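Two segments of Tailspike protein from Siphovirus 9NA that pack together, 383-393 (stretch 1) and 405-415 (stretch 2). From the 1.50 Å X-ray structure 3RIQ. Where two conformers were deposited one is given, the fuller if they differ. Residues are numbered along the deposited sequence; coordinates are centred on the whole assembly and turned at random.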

ATOM      1  N   ARG A 383       8.223  -2.732  12.175  1.00 13.76           N
ATOM      2  CA  ARG A 383       7.874  -1.290  12.246  1.00 14.02           C
ATOM      3  C   ARG A 383       6.490  -1.109  11.656  1.00 13.42           C
ATOM      4  O   ARG A 383       6.283  -1.441  10.487  1.00 14.20           O
ATOM      5  CB  ARG A 383       8.866  -0.366  11.520  1.00 14.33           C
ATOM      6  CG  ARG A 383      10.341  -0.501  11.873  1.00 16.84           C
ATOM      7  CD  ARG A 383      11.043  -1.298  10.850  1.00 19.91           C
ATOM      8  NE  ARG A 383      12.504  -1.371  10.969  1.00 17.48           N
ATOM      9  CZ  ARG A 383      13.248  -2.123  10.147  1.00 15.26           C
ATOM     10  NH1 ARG A 383      12.661  -2.832   9.171  1.00 17.87           N
ATOM     11  NH2 ARG A 383      14.560  -2.191  10.307  1.00 17.86           N
ATOM     12  N   GLY A 384       5.563  -0.558  12.431  1.00 13.29           N
ATOM     13  CA  GLY A 384       4.239  -0.292  11.919  1.00 12.85           C
ATOM     14  C   GLY A 384       3.401  -1.547  11.980  1.00 13.19           C
ATOM     15  O   GLY A 384       3.246  -2.247  10.983  1.00 14.05           O
ATOM     16  N   ILE A 385       2.910  -1.853  13.172  1.00 12.73           N
ATOM     17  CA  ILE A 385       2.201  -3.096  13.431  1.00 13.67           C
ATOM     18  C   ILE A 385       0.839  -2.738  14.023  1.00 13.89           C
ATOM     19  O   ILE A 385       0.762  -1.970  14.988  1.00 14.45           O
ATOM     20  CB  ILE A 385       3.017  -3.953  14.451  1.00 12.72           C
ATOM     21  CG1 ILE A 385       4.472  -4.168  13.951  1.00 14.51           C
ATOM     22  CG2 ILE A 385       2.255  -5.270  14.784  1.00 14.81           C
ATOM     23  CD1 ILE A 385       4.635  -4.935  12.612  1.00 16.14           C
ATOM     24  N   MET A 386      -0.234  -3.293  13.460  1.00 13.58           N
ATOM     25  CA  MET A 386      -1.569  -3.108  14.038  1.00 13.83           C
ATOM     26  C   MET A 386      -2.168  -4.483  14.274  1.00 14.03           C
ATOM     27  O   MET A 386      -2.210  -5.319  13.362  1.00 14.46           O
ATOM     28  CB  MET A 386      -2.457  -2.268  13.108  1.00 13.96           C
ATOM     29  CG  MET A 386      -2.012  -0.807  12.970  1.00 15.78           C
ATOM     30  SD  MET A 386      -3.270   0.233  12.241  1.00 17.79           S
ATOM     31  CE  MET A 386      -3.352  -0.378  10.574  1.00 18.01           C
ATOM     32  N   VAL A 387      -2.591  -4.752  15.508  1.00 13.03           N
ATOM     33  CA  VAL A 387      -3.282  -5.995  15.832  1.00 13.78           C
ATOM     34  C   VAL A 387      -4.676  -5.693  16.385  1.00 14.73           C
ATOM     35  O   VAL A 387      -4.850  -4.766  17.184  1.00 15.62           O
ATOM     36  CB  VAL A 387      -2.473  -6.770  16.883  1.00 13.76           C
ATOM     37  CG1 VAL A 387      -3.237  -7.990  17.403  1.00 14.76           C
ATOM     38  CG2 VAL A 387      -1.132  -7.236  16.272  1.00 16.19           C
ATOM     39  N   HIS A 388      -5.669  -6.469  15.980  1.00 14.35           N
ATOM     40  CA  HIS A 388      -6.986  -6.394  16.614  1.00 14.76           C
ATOM     41  C   HIS A 388      -7.448  -7.798  16.892  1.00 15.45           C
ATOM     42  O   HIS A 388      -8.061  -8.422  16.046  1.00 15.57           O
ATOM     43  CB  HIS A 388      -8.001  -5.653  15.730  1.00 15.25           C
ATOM     44  CG  HIS A 388      -9.280  -5.339  16.434  1.00 16.22           C
ATOM     45  ND1 HIS A 388     -10.194  -4.440  15.943  1.00 18.18           N
ATOM     46  CD2 HIS A 388      -9.765  -5.760  17.630  1.00 16.78           C
ATOM     47  CE1 HIS A 388     -11.214  -4.348  16.785  1.00 16.14           C
ATOM     48  NE2 HIS A 388     -10.971  -5.130  17.823  1.00 17.77           N
ATOM     49  N   ALA A 389      -7.113  -8.297  18.074  1.00 14.94           N
ATOM     50  CA  ALA A 389      -7.480  -9.646  18.473  1.00 16.74           C
ATOM     51  C   ALA A 389      -8.928  -9.627  18.945  1.00 17.60           C
ATOM     52  O   ALA A 389      -9.348  -8.674  19.620  1.00 19.04           O
ATOM     53  CB  ALA A 389      -6.567 -10.097  19.597  1.00 15.51           C
ATOM     54  N   TYR A 390      -9.690 -10.662  18.615  1.00 19.30           N
ATOM     55  CA  TYR A 390     -11.084 -10.783  19.088  1.00 19.34           C
ATOM     56  C   TYR A 390     -11.160 -11.797  20.226  1.00 20.07           C
ATOM     57  O   TYR A 390     -12.257 -12.311  20.575  1.00 21.59           O
ATOM     58  CB  TYR A 390     -11.989 -11.219  17.918  1.00 19.75           C
ATOM     59  CG  TYR A 390     -12.236 -10.198  16.795  1.00 19.30           C
ATOM     60  CD1 TYR A 390     -11.497  -9.007  16.691  1.00 18.92           C
ATOM     61  CD2 TYR A 390     -13.160 -10.473  15.774  1.00 19.77           C
ATOM     62  CE1 TYR A 390     -11.732  -8.094  15.665  1.00 17.41           C
ATOM     63  CE2 TYR A 390     -13.371  -9.567  14.715  1.00 18.75           C
ATOM     64  CZ  TYR A 390     -12.640  -8.379  14.665  1.00 17.79           C
ATOM     65  OH  TYR A 390     -12.838  -7.466  13.611  1.00 18.71           O
ATOM     66  N   THR A 391      -9.990 -12.089  20.786  1.00 19.62           N
ATOM     67  CA  THR A 391      -9.843 -12.938  21.964  1.00 19.36           C
ATOM     68  C   THR A 391      -8.727 -12.391  22.860  1.00 19.24           C
ATOM     69  O   THR A 391      -7.796 -11.700  22.370  1.00 18.75           O
ATOM     70  CB  THR A 391      -9.483 -14.390  21.558  1.00 19.59           C
ATOM     71  OG1 THR A 391      -9.336 -15.211  22.744  1.00 21.49           O
ATOM     72  CG2 THR A 391      -8.170 -14.419  20.757  1.00 20.19           C
ATOM     73  N   THR A 392      -8.818 -12.728  24.154  1.00 19.67           N
ATOM     74  CA  THR A 392      -7.768 -12.415  25.142  1.00 19.02           C
ATOM     75  C   THR A 392      -6.666 -13.475  25.212  1.00 19.25           C
ATOM     76  O   THR A 392      -5.681 -13.265  25.923  1.00 20.03           O
ATOM     77  CB  THR A 392      -8.340 -12.176  26.584  1.00 20.31           C
ATOM     78  OG1 THR A 392      -9.026 -13.351  27.017  1.00 22.28           O
ATOM     79  CG2 THR A 392      -9.322 -10.995  26.560  1.00 21.50           C
ATOM     80  N   GLN A 393      -6.817 -14.595  24.503  1.00 18.09           N
ATOM     81  CA  GLN A 393      -5.771 -15.622  24.497  1.00 18.63           C
ATOM     82  C   GLN A 393      -4.446 -15.093  23.965  1.00 17.97           C
ATOM     83  O   GLN A 393      -4.398 -14.330  22.966  1.00 18.53           O
ATOM     84  CB  GLN A 393      -6.154 -16.817  23.627  1.00 17.82           C
ATOM     85  CG  GLN A 393      -7.278 -17.648  24.179  1.00 19.22           C
ATOM     86  CD  GLN A 393      -7.478 -18.963  23.419  1.00 20.52           C
ATOM     87  OE1 GLN A 393      -7.054 -19.113  22.267  1.00 20.95           O
ATOM     88  NE2 GLN A 393      -8.147 -19.919  24.067  1.00 22.02           N
TER
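Stretch 2 (405-415) SNVSCAGSGTK

Two glycines let stretch 2 close over the end of stretch 1: at both, a CB would point toward stretch 1 and collide with it, at Gly411 with His388 NE2 (2.2 Å from the ideal CB position) and at Gly413 with Ala389 O (2.1 Å). With no CB in the way, Gly411 CA rests 3.5 Å from His388 NE2; its positive phi (68/-149) by itself also favours glycine. Gly413 CA lies 3.3 Å from Thr391 O and makes a CA-H...O contact with Ala389 O at 3.4 Å.

Before this point the strand 407-409 runs parallel to 385-388, with 9° between their axes and a closest approach of 4.7 Å. The register is one to one at an offset of 22 residues, from Arg383 beside Ser405 to His388 beside Ala410, with CA-CA distances of 4.6 to 4.8 Å. Both chains turn a corner at matching places, Gly384 (82/78) and Asn406 (57/62), so the pairing carries on around the bend. There Gly384 N donates to Ser405 O and Ile385 N to Asn406 O, each at 2.9 Å. The strand ladder then alternates in the parallel manner: Ser408 N to Ile385 O at 2.9 Å, Val387 N to Ser408 O at 2.9 Å, and Ala410 N to Val387 O at 2.7 Å. Ile385 and Val387 thus each bond on both sides of their paired residue.

Paired residues put their side chains on the same face of the sheet. Ile385 and Val407 share one face, with Ile385 CB 4.0 Å from Val407 CG2, and Val387 and Cys409 follow on it. On the other face Met386 CG lies 4.3 Å from Ser408 CB; before the corner, Ser405 OG (chi1 p) approaches Arg383 CG to 3.2 Å. Ala410 places its CB over the face of the His388 ring, 3.8 Å from the centroid and 20° off the normal, a CH-pi contact.

Two waters bridge the chains where they pass into loop. One joins His388 NE2 (3.1 Å), Ala389 O (3.0 Å) and Ser412 N (3.1 Å); the other accepts from Ala389 N (2.9 Å) and donates to Ala410 O (2.9 Å) and Thr414 O (2.8 Å). Direct pairing resumes where Thr414 N donates to Thr391 O at 2.8 Å. Thr414, the residue of stretch 2 most covered by stretch 1, sets its CG2 3.7 Å from Ala389 CB and 3.4 Å from Gln393 O. The CA-to-CB bond of Lys415 points away from stretch 1, and its NZ bonds within stretch 2 to Gly411 O at 3.1 Å.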

ATOM      1  N   SER A 405       8.560  -1.193  16.637  1.00 15.07           N
ATOM      2  CA  SER A 405       8.264   0.245  16.687  0.50 14.81           C
ATOM      3  C   SER A 405       6.896   0.492  16.058  1.00 14.38           C
ATOM      4  O   SER A 405       6.480  -0.236  15.148  1.00 14.81           O
ATOM      5  CB  SER A 405       9.343   1.046  15.970  0.50 14.92           C
ATOM      6  OG  SER A 405       9.325   0.733  14.599  0.50 14.90           O
ATOM      7  N   ASN A 406       6.180   1.496  16.575  1.00 14.99           N
ATOM      8  CA  ASN A 406       4.866   1.903  16.046  1.00 15.14           C
ATOM      9  C   ASN A 406       3.877   0.744  16.051  1.00 15.13           C
ATOM     10  O   ASN A 406       3.439   0.284  15.002  1.00 14.58           O
ATOM     11  CB  ASN A 406       4.982   2.555  14.662  1.00 15.60           C
ATOM     12  CG  ASN A 406       3.655   3.132  14.183  1.00 19.11           C
ATOM     13  OD1 ASN A 406       2.807   3.457  14.984  1.00 22.56           O
ATOM     14  ND2 ASN A 406       3.448   3.185  12.871  1.00 20.42           N
ATOM     15  N   VAL A 407       3.589   0.243  17.243  1.00 14.67           N
ATOM     16  CA  VAL A 407       2.669  -0.867  17.442  1.00 14.94           C
ATOM     17  C   VAL A 407       1.386  -0.366  18.088  1.00 14.86           C
ATOM     18  O   VAL A 407       1.420   0.433  19.037  1.00 15.41           O
ATOM     19  CB  VAL A 407       3.283  -1.990  18.350  1.00 15.83           C
ATOM     20  CG1 VAL A 407       2.343  -3.153  18.461  1.00 16.66           C
ATOM     21  CG2 VAL A 407       4.575  -2.443  17.804  1.00 18.68           C
ATOM     22  N   SER A 408       0.261  -0.850  17.572  1.00 15.66           N
ATOM     23  CA  SER A 408      -1.055  -0.527  18.083  1.00 16.48           C
ATOM     24  C   SER A 408      -1.873  -1.807  18.243  1.00 16.30           C
ATOM     25  O   SER A 408      -1.887  -2.645  17.318  1.00 16.58           O
ATOM     26  CB  SER A 408      -1.732   0.452  17.085  1.00 17.28           C
ATOM     27  OG  SER A 408      -3.080   0.649  17.419  1.00 23.54           O
ATOM     28  N   CYS A 409      -2.521  -1.974  19.409  1.00 15.62           N
ATOM     29  CA  CYS A 409      -3.387  -3.128  19.652  1.00 16.36           C
ATOM     30  C   CYS A 409      -4.789  -2.646  19.921  1.00 16.19           C
ATOM     31  O   CYS A 409      -5.017  -1.916  20.908  1.00 16.84           O
ATOM     32  CB  CYS A 409      -2.887  -3.976  20.833  1.00 16.51           C
ATOM     33  SG  CYS A 409      -1.175  -4.487  20.632  1.00 18.96           S
ATOM     34  N   ALA A 410      -5.726  -3.024  19.068  1.00 16.78           N
ATOM     35  CA  ALA A 410      -7.085  -2.454  19.105  1.00 17.12           C
ATOM     36  C   ALA A 410      -8.040  -3.274  19.945  1.00 18.02           C
ATOM     37  O   ALA A 410      -7.744  -4.415  20.363  1.00 19.58           O
ATOM     38  CB  ALA A 410      -7.645  -2.336  17.670  1.00 17.78           C
ATOM     39  N   GLY A 411      -9.198  -2.672  20.215  1.00 17.94           N
ATOM     40  CA  GLY A 411     -10.322  -3.398  20.807  1.00 20.09           C
ATOM     41  C   GLY A 411     -10.058  -3.832  22.234  1.00 21.14           C
ATOM     42  O   GLY A 411      -9.322  -3.154  22.969  1.00 21.58           O
ATOM     43  N   SER A 412     -10.662  -4.969  22.596  1.00 21.65           N
ATOM     44  CA  SER A 412     -10.608  -5.512  23.955  1.00 22.52           C
ATOM     45  C   SER A 412      -9.933  -6.882  24.030  1.00 22.12           C
ATOM     46  O   SER A 412      -9.966  -7.533  25.071  1.00 23.86           O
ATOM     47  CB  SER A 412     -12.031  -5.638  24.531  1.00 22.96           C
ATOM     48  OG  SER A 412     -12.816  -6.544  23.757  1.00 25.58           O
ATOM     49  N   GLY A 413      -9.332  -7.324  22.925  1.00 21.17           N
ATOM     50  CA  GLY A 413      -8.581  -8.592  22.906  1.00 20.07           C
ATOM     51  C   GLY A 413      -7.193  -8.447  23.529  1.00 19.31           C
ATOM     52  O   GLY A 413      -6.893  -7.429  24.165  1.00 18.90           O
ATOM     53  N   THR A 414      -6.341  -9.462  23.357  1.00 17.56           N
ATOM     54  CA  THR A 414      -4.991  -9.370  23.911  1.00 16.86           C
ATOM     55  C   THR A 414      -4.245  -8.176  23.304  1.00 16.66           C
ATOM     56  O   THR A 414      -4.358  -7.872  22.095  1.00 16.86           O
ATOM     57  CB  THR A 414      -4.181 -10.660  23.700  1.00 16.13           C
ATOM     58  OG1 THR A 414      -2.875 -10.465  24.255  1.00 16.86           O
ATOM     59  CG2 THR A 414      -4.085 -11.059  22.196  1.00 17.56           C
ATOM     60  N   LYS A 415      -3.503  -7.492  24.179  1.00 15.97           N
ATOM     61  CA  LYS A 415      -2.659  -6.359  23.802  0.50 16.38           C
ATOM     62  C   LYS A 415      -1.224  -6.560  24.276  1.00 16.08           C
ATOM     63  O   LYS A 415      -0.434  -5.616  24.279  1.00 17.22           O
ATOM     64  CB  LYS A 415      -3.202  -5.045  24.394  0.50 16.54           C
ATOM     65  CG  LYS A 415      -4.708  -4.876  24.333  0.50 18.84           C
ATOM     66  CD  LYS A 415      -5.085  -3.402  24.457  0.50 19.75           C
ATOM     67  CE  LYS A 415      -6.285  -3.235  25.356  0.50 22.51           C
ATOM     68  NZ  LYS A 415      -7.310  -4.239  24.994  0.50 25.34           N
TER
HETATM   69  O   HOH W   1     -11.574  -6.843  20.369  1.00 22.40           O
HETATM   70  O   HOH W   2      -5.912  -6.592  20.105  1.00 19.89           O